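PDB 1SP3: cytochrome c, putative from Shewanella oneidensis, which carries eight covalently bound c-type hemes and probably works as a respiratory oxidoreductase that reduces tetrathionate. Local coordinates for residues 31-34 / 35-38; 19-22 / 23-26. One frame throughout, in Å; residues are numbered along the deposited sequence.

Interaction 1 (31-34 / 35-38); sequences TDMM and KTSH. With HEC (heme c), chain F.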
loop_
_atom_site.group_PDB
_atom_site.type_symbol
_atom_site.label_atom_id
_atom_site.label_comp_id
_atom_site.label_asym_id
_atom_site.label_seq_id
_atom_site.Cartn_x
_atom_site.Cartn_y
_atom_site.Cartn_z
ATOM N N THR A 31 2.126 3.430 24.414
ATOM C CA THR A 31 1.862 2.039 24.657
ATOM C C THR A 31 0.800 1.512 23.713
ATOM O O THR A 31 0.971 0.429 23.163
ATOM C CB THR A 31 1.379 1.868 26.057
ATOM O OG1 THR A 31 2.446 2.258 26.928
ATOM C CG2 THR A 31 1.184 0.404 26.359
ATOM N N ASP A 32 -0.288 2.281 23.576
ATOM C CA ASP A 32 -1.377 1.905 22.682
ATOM C C ASP A 32 -0.929 1.819 21.209
ATOM O O ASP A 32 -1.313 0.927 20.498
ATOM C CB ASP A 32 -2.545 2.916 22.785
ATOM C CG ASP A 32 -3.291 2.835 24.130
ATOM O OD1 ASP A 32 -3.300 1.718 24.757
ATOM O OD2 ASP A 32 -3.886 3.863 24.591
ATOM N N MET A 33 -0.176 2.788 20.768
ATOM C CA MET A 33 0.181 2.883 19.378
ATOM C C MET A 33 1.102 1.699 19.060
ATOM O O MET A 33 1.065 1.067 17.953
ATOM C CB MET A 33 0.868 4.223 19.158
ATOM C CG MET A 33 0.690 4.848 17.726
ATOM S SD MET A 33 1.859 4.006 16.579
ATOM C CE MET A 33 3.219 4.040 17.814
ATOM N N MET A 34 1.926 1.373 20.037
ATOM C CA MET A 34 2.953 0.360 19.785
ATOM C C MET A 34 2.341 -1.041 19.665
ATOM O O MET A 34 3.010 -1.976 19.187
ATOM C CB MET A 34 4.027 0.390 20.882
ATOM C CG MET A 34 4.861 1.625 20.802
ATOM S SD MET A 34 5.720 1.768 22.333
ATOM C CE MET A 34 7.411 1.003 22.112
ATOM N N LYS A 35 1.072 -1.178 20.048
ATOM C CA LYS A 35 0.424 -2.436 19.829
ATOM C C LYS A 35 -0.017 -2.554 18.369
ATOM O O LYS A 35 -0.513 -3.621 18.024
ATOM C CB LYS A 35 -0.800 -2.640 20.708
ATOM C CG LYS A 35 -0.557 -2.648 22.242
ATOM C CD LYS A 35 -1.931 -2.839 22.948
ATOM C CE LYS A 35 -1.886 -2.568 24.461
ATOM N NZ LYS A 35 -3.277 -2.174 24.930
ATOM N N THR A 36 0.113 -1.512 17.535
ATOM C CA THR A 36 -0.544 -1.615 16.241
ATOM C C THR A 36 0.345 -1.827 15.114
ATOM O O THR A 36 1.562 -1.642 15.270
ATOM C CB THR A 36 -1.369 -0.405 15.883
ATOM O OG1 THR A 36 -0.480 0.651 15.536
ATOM C CG2 THR A 36 -2.306 0.061 17.055
ATOM N N SER A 37 -0.230 -2.147 13.933
ATOM C CA SER A 37 0.644 -2.356 12.761
ATOM C C SER A 37 1.453 -1.089 12.361
ATOM O O SER A 37 2.511 -1.196 11.707
ATOM C CB SER A 37 -0.108 -2.926 11.576
ATOM O OG SER A 37 -0.860 -1.945 11.038
ATOM N N HIS A 38 0.983 0.098 12.731
ATOM C CA HIS A 38 1.778 1.309 12.363
ATOM C C HIS A 38 3.139 1.297 13.015
ATOM O O HIS A 38 4.022 1.930 12.566
ATOM C CB HIS A 38 1.037 2.593 12.699
ATOM C CG HIS A 38 0.200 3.065 11.552
ATOM N ND1 HIS A 38 -1.170 2.932 11.531
ATOM C CD2 HIS A 38 0.554 3.531 10.327
ATOM C CE1 HIS A 38 -1.627 3.360 10.361
ATOM N NE2 HIS A 38 -0.602 3.723 9.610
HETATM FE FE HEC F . -0.828 4.295 7.705
HETATM C CHA HEC F . -1.113 0.989 7.039
HETATM C CHB HEC F . -4.236 4.525 7.742
HETATM C CHC HEC F . -0.565 7.446 8.938
HETATM C CHD HEC F . 2.554 4.055 7.278
HETATM N NA HEC F . -2.373 3.015 7.436
HETATM C C1A HEC F . -2.276 1.710 7.116
HETATM C C2A HEC F . -3.580 1.115 7.036
HETATM C C3A HEC F . -4.463 2.085 7.265
HETATM C C4A HEC F . -3.725 3.294 7.500
HETATM C CMA HEC F . -6.009 1.938 7.176
HETATM C CAA HEC F . -3.847 -0.412 6.639
HETATM C CBA HEC F . -4.100 -1.326 7.839
HETATM C CGA HEC F . -2.812 -2.024 8.226
HETATM O O1A HEC F . -2.689 -2.472 9.408
HETATM O O2A HEC F . -1.941 -2.222 7.325
HETATM N NB HEC F . -2.173 5.718 8.224
HETATM C C1B HEC F . -3.517 5.618 8.174
HETATM C C2B HEC F . -4.099 6.894 8.520
HETATM C C3B HEC F . -3.103 7.724 8.815
HETATM C C4B HEC F . -1.865 6.976 8.670
HETATM C CMB HEC F . -5.642 7.060 8.473
HETATM C CAB HEC F . -3.152 9.164 9.423
HETATM C CBB HEC F . -3.877 9.271 10.604
HETATM N NC HEC F . 0.664 5.516 8.045
HETATM C C1C HEC F . 0.589 6.815 8.574
HETATM C C2C HEC F . 1.902 7.380 8.537
HETATM C C3C HEC F . 2.739 6.430 8.119
HETATM C C4C HEC F . 2.014 5.232 7.783
HETATM C CMC HEC F . 2.290 8.834 8.913
HETATM C CAC HEC F . 4.242 6.651 7.980
HETATM C CBC HEC F . 4.997 6.971 9.115
HETATM N ND HEC F . 0.504 2.803 7.149
HETATM C C1D HEC F . 1.885 2.893 7.063
HETATM C C2D HEC F . 2.473 1.613 6.805
HETATM C C3D HEC F . 1.329 0.666 6.809
HETATM C C4D HEC F . 0.147 1.486 7.022
HETATM C CMD HEC F . 3.946 1.159 6.594
HETATM C CAD HEC F . 1.375 -0.876 6.604
HETATM C CBD HEC F . 1.438 -1.368 8.036
HETATM C CGD HEC F . 1.581 -2.885 8.044
HETATM O O1D HEC F . 0.529 -3.546 7.861
HETATM O O2D HEC F . 2.699 -3.469 8.216
HETATM O O HOH W 1 -4.641 -0.258 23.910
#
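Met-33 and Thr-36 meet where the chain turns out of one helix and into the next. The carbonyl oxygen of Met-33 takes two hydrogen bonds from Thr-36. The hydroxyl OG1 of Thr-36 reaches Met-33 O at 2.9 Å, in the carbonyl plane and on a lone pair, while the backbone N of Thr-36 comes to Met-33 O at 2.8 Å from above that plane. A chi1 of 74° tucks OG1 of Thr-36 back over the backbone, where the same hydroxyl also accepts a bent bond of 3.2 Å from His-38 N. Thr-36 is thus the N-cap of helix 37-40 while still tied back to Met-33 in helix 15-34. An alanine here is likely to leave His-38 N without its capping acceptor and Met-33 O with one donor fewer, making the turn less firmly fixed.

Charge plays a looser part. Asp-32 and Lys-35 run side by side in the same direction, the lysine chain extended, and their salt bridge is long: Asp-32 OD1 lies 3.9 Å from Lys-35 NZ. A water closes the gap, donating to OD1 and accepting from NZ.

Among nonpolar contacts, Met-33 SD rests against CB of His-38, and the same methionine side chain touches Val-96, Trp-39 and His-190.

The capped turn delivers two heme-binding residues. His-38 NE2 coordinates the heme iron FE at 2.0 Å, His-143 being the other axial ligand. Ser-37 OG donates to propionate oxygen O1A of the same heme at 2.5 Å.

Interaction 2 (19-22 / 23-26); sequences TTQC and LTCH. With HEC (heme c), chain C.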
loop_
_atom_site.group_PDB
_atom_site.type_symbol
_atom_site.label_atom_id
_atom_site.label_comp_id
_atom_site.label_asym_id
_atom_site.label_seq_id
_atom_site.Cartn_x
_atom_site.Cartn_y
_atom_site.Cartn_z
ATOM N N THR A 19 10.303 12.834 21.693
ATOM C CA THR A 19 9.344 11.827 22.107
ATOM C C THR A 19 9.462 11.642 23.594
ATOM O O THR A 19 8.447 11.378 24.275
ATOM C CB THR A 19 9.567 10.445 21.417
ATOM O OG1 THR A 19 9.192 10.557 20.070
ATOM C CG2 THR A 19 8.533 9.373 21.941
ATOM N N THR A 20 10.704 11.652 24.083
ATOM C CA THR A 20 10.865 11.490 25.506
ATOM C C THR A 20 10.172 12.570 26.356
ATOM O O THR A 20 9.623 12.258 27.436
ATOM C CB THR A 20 12.297 10.956 26.016
ATOM O OG1 THR A 20 12.852 11.761 27.079
ATOM C CG2 THR A 20 13.301 10.828 25.021
ATOM N N GLN A 21 10.051 13.767 25.807
ATOM C CA GLN A 21 9.104 14.718 26.398
ATOM C C GLN A 21 7.616 14.268 26.366
ATOM O O GLN A 21 6.961 14.188 27.462
ATOM C CB GLN A 21 9.267 16.091 25.767
ATOM C CG GLN A 21 10.599 16.780 26.298
ATOM C CD GLN A 21 10.723 16.663 27.836
ATOM O OE1 GLN A 21 9.804 17.075 28.574
ATOM N NE2 GLN A 21 11.840 16.066 28.317
ATOM N N CYS A 22 7.091 13.966 25.155
ATOM C CA CYS A 22 5.686 13.542 24.987
ATOM C C CYS A 22 5.295 12.459 26.000
ATOM O O CYS A 22 4.226 12.465 26.602
ATOM C CB CYS A 22 5.436 13.004 23.571
ATOM S SG CYS A 22 6.005 14.060 22.236
ATOM N N LEU A 23 6.181 11.522 26.201
ATOM C CA LEU A 23 5.945 10.484 27.208
ATOM C C LEU A 23 5.846 10.989 28.676
ATOM O O LEU A 23 5.386 10.289 29.463
ATOM C CB LEU A 23 7.072 9.454 27.165
ATOM C CG LEU A 23 7.343 8.821 25.810
ATOM C CD1 LEU A 23 8.715 8.119 25.854
ATOM C CD2 LEU A 23 6.284 7.816 25.556
ATOM N N THR A 24 6.294 12.166 29.059
ATOM C CA THR A 24 6.044 12.565 30.477
ATOM C C THR A 24 4.503 12.612 30.730
ATOM O O THR A 24 4.049 12.439 31.861
ATOM C CB THR A 24 6.738 13.920 30.844
ATOM O OG1 THR A 24 6.471 14.935 29.845
ATOM C CG2 THR A 24 8.308 13.769 30.804
ATOM N N CYS A 25 3.701 12.771 29.656
ATOM C CA CYS A 25 2.257 12.866 29.792
ATOM C C CYS A 25 1.484 11.898 28.933
ATOM O O CYS A 25 0.308 11.686 29.215
ATOM C CB CYS A 25 1.849 14.269 29.402
ATOM S SG CYS A 25 2.561 15.684 30.390
ATOM N N HIS A 26 2.094 11.311 27.877
ATOM C CA HIS A 26 1.351 10.479 26.949
ATOM C C HIS A 26 1.951 9.071 26.838
ATOM O O HIS A 26 1.873 8.434 25.782
ATOM C CB HIS A 26 1.287 11.127 25.537
ATOM C CG HIS A 26 0.543 12.441 25.488
ATOM N ND1 HIS A 26 -0.790 12.567 25.832
ATOM C CD2 HIS A 26 0.955 13.689 25.138
ATOM C CE1 HIS A 26 -1.176 13.817 25.647
ATOM N NE2 HIS A 26 -0.139 14.523 25.231
HETATM FE FE HEC C . -0.080 16.471 24.548
HETATM C CHA HEC C . -3.363 16.832 24.076
HETATM C CHB HEC C . 0.286 15.058 21.449
HETATM C CHC HEC C . 3.358 16.665 24.801
HETATM C CHD HEC C . -0.365 17.164 27.870
HETATM N NA HEC C . -1.324 15.984 23.016
HETATM C C1A HEC C . -2.653 16.303 23.009
HETATM C C2A HEC C . -3.173 15.889 21.740
HETATM C C3A HEC C . -2.159 15.403 21.003
HETATM C C4A HEC C . -0.973 15.444 21.810
HETATM C CMA HEC C . -2.223 14.903 19.535
HETATM C CAA HEC C . -4.659 16.062 21.290
HETATM C CBA HEC C . -4.558 17.380 20.487
HETATM C CGA HEC C . -5.893 17.838 20.023
HETATM O O1A HEC C . -5.914 18.867 19.268
HETATM O O2A HEC C . -6.897 17.173 20.412
HETATM N NB HEC C . 1.558 15.976 23.354
HETATM C C1B HEC C . 1.438 15.365 22.115
HETATM C C2B HEC C . 2.790 15.150 21.621
HETATM C C3B HEC C . 3.630 15.605 22.554
HETATM C C4B HEC C . 2.869 16.149 23.641
HETATM C CMB HEC C . 3.142 14.496 20.260
HETATM C CAB HEC C . 5.148 15.701 22.435
HETATM C CBB HEC C . 5.483 16.488 21.391
HETATM N NC HEC C . 1.214 16.869 26.017
HETATM C C1C HEC C . 2.591 16.861 25.932
HETATM C C2C HEC C . 3.125 17.140 27.236
HETATM C C3C HEC C . 2.085 17.277 28.087
HETATM C C4C HEC C . 0.872 17.086 27.332
HETATM C CMC HEC C . 4.664 17.200 27.546
HETATM C CAC HEC C . 2.107 17.567 29.652
HETATM C CBC HEC C . 2.951 18.462 30.219
HETATM N ND HEC C . -1.622 16.949 25.776
HETATM C C1D HEC C . -1.511 17.184 27.124
HETATM C C2D HEC C . -2.850 17.414 27.678
HETATM C C3D HEC C . -3.738 17.328 26.497
HETATM C C4D HEC C . -2.905 17.037 25.364
HETATM C CMD HEC C . -3.300 17.692 29.144
HETATM C CAD HEC C . -5.271 17.441 26.547
HETATM C CBD HEC C . -5.701 16.059 27.004
HETATM C CGD HEC C . -7.201 16.007 27.331
HETATM O O1D HEC C . -7.655 16.431 28.453
HETATM O O2D HEC C . -7.983 15.568 26.437
#
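Thr-19 O accepts from Leu-23 N at 3.0 Å, nearly along the C=O axis, in a regular helical bond, but from Gln-21 onward the bonding becomes irregular, i to i+3 bonds joining an i to i+4 one, and each of two carbonyls takes a pair of donors. Cys-22 O receives His-26 N in the carbonyl plane at 2.7 Å and Cys-25 N from above the plane at 3.1 Å. At Gln-21 O the second donor is a side chain: Thr-24 OG1 binds it in the carbonyl plane at a short 2.5 Å, and Thr-24 N comes in from above. The threonine hydroxyl is turned back onto its own helix by a chi1 of 48°. Leu-23 lies obliquely across Thr-19, with its CG and CD1 against the CG2 methyl.

This is the CXXCH motif of c-type cytochromes. Both sulfurs lean back over the backbone N side (chi1 -50° for Cys-22, -60° for Cys-25) and, three residues apart, attach to the neighbouring pyrroles B and C of one heme. Cys-22 SG is bonded to CAB at 1.9 Å, and Cys-25 SG to CAC at 2.1 Å. His-26 then stands its ring on the porphyrin, with NE2 2.1 Å from the iron and an edge directed at C4B. The far nitrogen, ND1, is hydrogen-bonded to Gln-29 OE1, which should restrain rotation of the ring.

Around this part of helix 15-34, His-4 on helix 4-7 supplies the other axial ligand. Loop residues Leu-8 and Phe-12 touch Gln-21, Thr-94 touches Thr-20, and Tyr-81 packs on Thr-19, whose OG1 is hydrogen-bonded to Val-96 O, just before Cys-98 of the next heme.

Overall arrangement
Both contacts use helix 15-34, interaction 2 well inside it and interaction 1 where it gives way to helix 37-40. Their centres are about 16 Å apart and their nearest atoms about 5 Å, without touching. Each is partly buried, but interaction 2 lies farther from the centre of the chain, about 30 Å against about 18 Å. Their chemistry differs too: 19-26 carries the CXXCH motif and grips its heme covalently as well as through the iron, whereas 31-38 provides only an axial histidine and a propionate partner to a different heme, with a water-bridged ion pair beside it. His-26 and His-38 also both line the pocket of the heme attached to Cys-98 and Cys-101.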